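Local structure of cycloalternan-forming enzyme (Listeria monocytogenes serovar 1/2a, 5F7U) at residues P883-D889 with Q929-G935. The protein is a multidomain carbohydrate-active enzyme of glycoside hydrolase family 31, built around a TIM barrel and carrying a family 6 carbohydrate-binding module. The protein carries 1 engineered substitution. Coordinates in Å, arbitrary orientation, origin at the centre of the assembly. Residues are numbered along the deposited sequence.
Sequences PTSVTID and QAIVLNG
Strands 885-888 and 929-934 run antiparallel, their axes 4.7 Å apart at closest approach and 171° between directions. Ser885-Asn934 and Thr887-Val932 are hydrogen-bonded pairs (CA-CA 5.3 and 5.2 Å), Val886-Leu933 and Ile888-Ile931 non-hydrogen-bonded ones (4.7 and 4.5 Å). Thr887 and Val932 exchange both bonds, N to O, at 2.9 Å each way. Asn934 N donates to Ser885 O at 2.9 Å, but its carbonyl O accepts from Thr884 N (2.9 Å), so Thr884 (-90/-26) and Ser885 (-161/161) both face Asn934, an extra residue on segment 883-889 with the geometry of a classic bulge. At the far end Asp889 takes positive phi (54/35); its N donates to Ala930 O at 2.8 Å, while its m side chain lets OD1 accept from Ala930 N, also 2.8 Å. Gly935 turns at 71/23, where a CB would clash with Thr884 OG1.

Val886, Ile888, Ile931 and Leu933 share one apolar face, turned to strand 917-922: Ile888 CG1 lies 4.0 Å from Ile931 CG1, and Val886 CG2 4.3 Å from Leu933 CG. The other face, mainly polar and partly exposed, carries Ser885, Thr887, Val932 and Asn934. There, with Thr887 at p, its OG1 binds two waters at 2.7 Å, which donate to Ala930 O (2.8 Å) and Asn934 OD1 (3.1 Å).

The strands are antiparallel neighbours in the sheet order 862-867, 929-934, 885-888, 891-892, one layer of a two-sheet beta-sandwich.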
loop_
_atom_site.group_PDB
_atom_site.type_symbol
_atom_site.label_atom_id
_atom_site.label_comp_id
_atom_site.label_asym_id
_atom_site.label_seq_id
_atom_site.Cartn_x
_atom_site.Cartn_y
_atom_site.Cartn_z
ATOM N N PRO A 883 34.159 -7.856 21.762
ATOM C CA PRO A 883 34.465 -7.141 23.012
ATOM C C PRO A 883 35.601 -7.759 23.810
ATOM O O PRO A 883 35.898 -8.957 23.663
ATOM C CB PRO A 883 33.174 -7.284 23.838
ATOM C CG PRO A 883 32.118 -7.653 22.870
ATOM C CD PRO A 883 32.811 -8.462 21.806
ATOM N N THR A 884 36.218 -6.936 24.652
ATOM C CA THR A 884 37.164 -7.426 25.652
ATOM C C THR A 884 36.443 -7.775 26.957
ATOM O O THR A 884 36.926 -8.596 27.734
ATOM C CB THR A 884 38.293 -6.416 25.918
ATOM O OG1 THR A 884 37.733 -5.141 26.244
ATOM C CG2 THR A 884 39.169 -6.268 24.679
ATOM N N SER A 885 35.305 -7.129 27.200
ATOM C CA SER A 885 34.402 -7.481 28.297
ATOM C C SER A 885 33.026 -6.912 28.030
ATOM O O SER A 885 32.864 -6.002 27.204
ATOM C CB SER A 885 34.922 -6.972 29.645
ATOM O OG SER A 885 34.901 -5.558 29.694
ATOM N N VAL A 886 32.029 -7.469 28.716
ATOM C CA VAL A 886 30.661 -6.940 28.670
ATOM C C VAL A 886 30.180 -6.851 30.109
ATOM O O VAL A 886 30.370 -7.785 30.870
ATOM C CB VAL A 886 29.708 -7.812 27.818
ATOM C CG1 VAL A 886 28.290 -7.241 27.809
ATOM C CG2 VAL A 886 30.211 -7.911 26.381
ATOM N N THR A 887 29.572 -5.724 30.464
ATOM C CA THR A 887 28.990 -5.553 31.790
ATOM C C THR A 887 27.496 -5.302 31.702
ATOM O O THR A 887 26.989 -4.778 30.698
ATOM C CB THR A 887 29.621 -4.371 32.549
ATOM O OG1 THR A 887 29.450 -3.186 31.767
ATOM C CG2 THR A 887 31.103 -4.613 32.821
ATOM N N ILE A 888 26.792 -5.697 32.755
ATOM C CA ILE A 888 25.393 -5.350 32.916
ATOM C C ILE A 888 25.295 -4.772 34.313
ATOM O O ILE A 888 25.667 -5.429 35.284
ATOM C CB ILE A 888 24.443 -6.553 32.739
ATOM C CG1 ILE A 888 24.626 -7.183 31.344
ATOM C CG2 ILE A 888 22.999 -6.101 32.955
ATOM C CD1 ILE A 888 23.695 -8.345 31.026
ATOM N N ASP A 889 24.825 -3.528 34.393
ATOM C CA ASP A 889 24.787 -2.761 35.648
ATOM C C ASP A 889 26.161 -2.685 36.337
ATOM O O ASP A 889 26.257 -2.704 37.571
ATOM C CB ASP A 889 23.665 -3.281 36.582
ATOM C CG ASP A 889 22.264 -3.047 36.006
ATOM O OD1 ASP A 889 22.091 -2.115 35.198
ATOM O OD2 ASP A 889 21.321 -3.794 36.381
ATOM N N GLN A 929 18.214 -1.989 32.906
ATOM C CA GLN A 929 19.544 -2.603 32.955
ATOM C C GLN A 929 20.470 -1.894 31.992
ATOM O O GLN A 929 20.111 -1.667 30.842
ATOM C CB GLN A 929 19.488 -4.102 32.638
ATOM C CG GLN A 929 18.753 -4.913 33.706
ATOM C CD GLN A 929 18.769 -6.389 33.402
ATOM O OE1 GLN A 929 17.876 -6.904 32.723
ATOM N NE2 GLN A 929 19.793 -7.081 33.885
ATOM N N ALA A 930 21.661 -1.559 32.470
ATOM C CA ALA A 930 22.645 -0.831 31.672
ATOM C C ALA A 930 23.710 -1.791 31.134
ATOM O O ALA A 930 24.551 -2.275 31.896
ATOM C CB ALA A 930 23.264 0.288 32.504
ATOM N N ILE A 931 23.669 -2.062 29.827
ATOM C CA ILE A 931 24.583 -3.012 29.183
ATOM C C ILE A 931 25.696 -2.198 28.531
ATOM O O ILE A 931 25.418 -1.233 27.819
ATOM C CB ILE A 931 23.863 -3.881 28.112
ATOM C CG1 ILE A 931 22.747 -4.738 28.751
ATOM C CG2 ILE A 931 24.857 -4.758 27.339
ATOM C CD1 ILE A 931 21.795 -5.367 27.737
ATOM N N VAL A 932 26.948 -2.560 28.798
ATOM C CA VAL A 932 28.082 -1.901 28.133
ATOM C C VAL A 932 28.981 -2.947 27.487
ATOM O O VAL A 932 29.411 -3.906 28.156
ATOM C CB VAL A 932 28.896 -0.998 29.096
ATOM C CG1 VAL A 932 30.024 -0.310 28.354
ATOM C CG2 VAL A 932 28.004 0.050 29.750
ATOM N N LEU A 933 29.259 -2.762 26.196
ATOM C CA LEU A 933 30.260 -3.556 25.484
ATOM C C LEU A 933 31.553 -2.755 25.458
ATOM O O LEU A 933 31.574 -1.620 24.959
ATOM C CB LEU A 933 29.810 -3.863 24.043
ATOM C CG LEU A 933 28.690 -4.874 23.784
ATOM C CD1 LEU A 933 27.338 -4.410 24.319
ATOM C CD2 LEU A 933 28.564 -5.071 22.278
ATOM N N ASN A 934 32.618 -3.340 25.999
ATOM C CA ASN A 934 33.937 -2.677 26.053
ATOM C C ASN A 934 34.916 -3.235 25.048
ATOM O O ASN A 934 34.872 -4.417 24.715
ATOM C CB ASN A 934 34.554 -2.811 27.440
ATOM C CG ASN A 934 33.728 -2.135 28.512
ATOM O OD1 ASN A 934 33.204 -2.800 29.422
ATOM N ND2 ASN A 934 33.596 -0.821 28.419
ATOM N N GLY A 935 35.815 -2.380 24.580
ATOM C CA GLY A 935 36.853 -2.796 23.649
ATOM C C GLY A 935 36.363 -3.110 22.249
ATOM O O GLY A 935 37.033 -3.840 21.518
HETATM O O HOH W 1 27.220 -2.024 32.676
HETATM O O HOH W 2 31.576 -1.478 31.657
#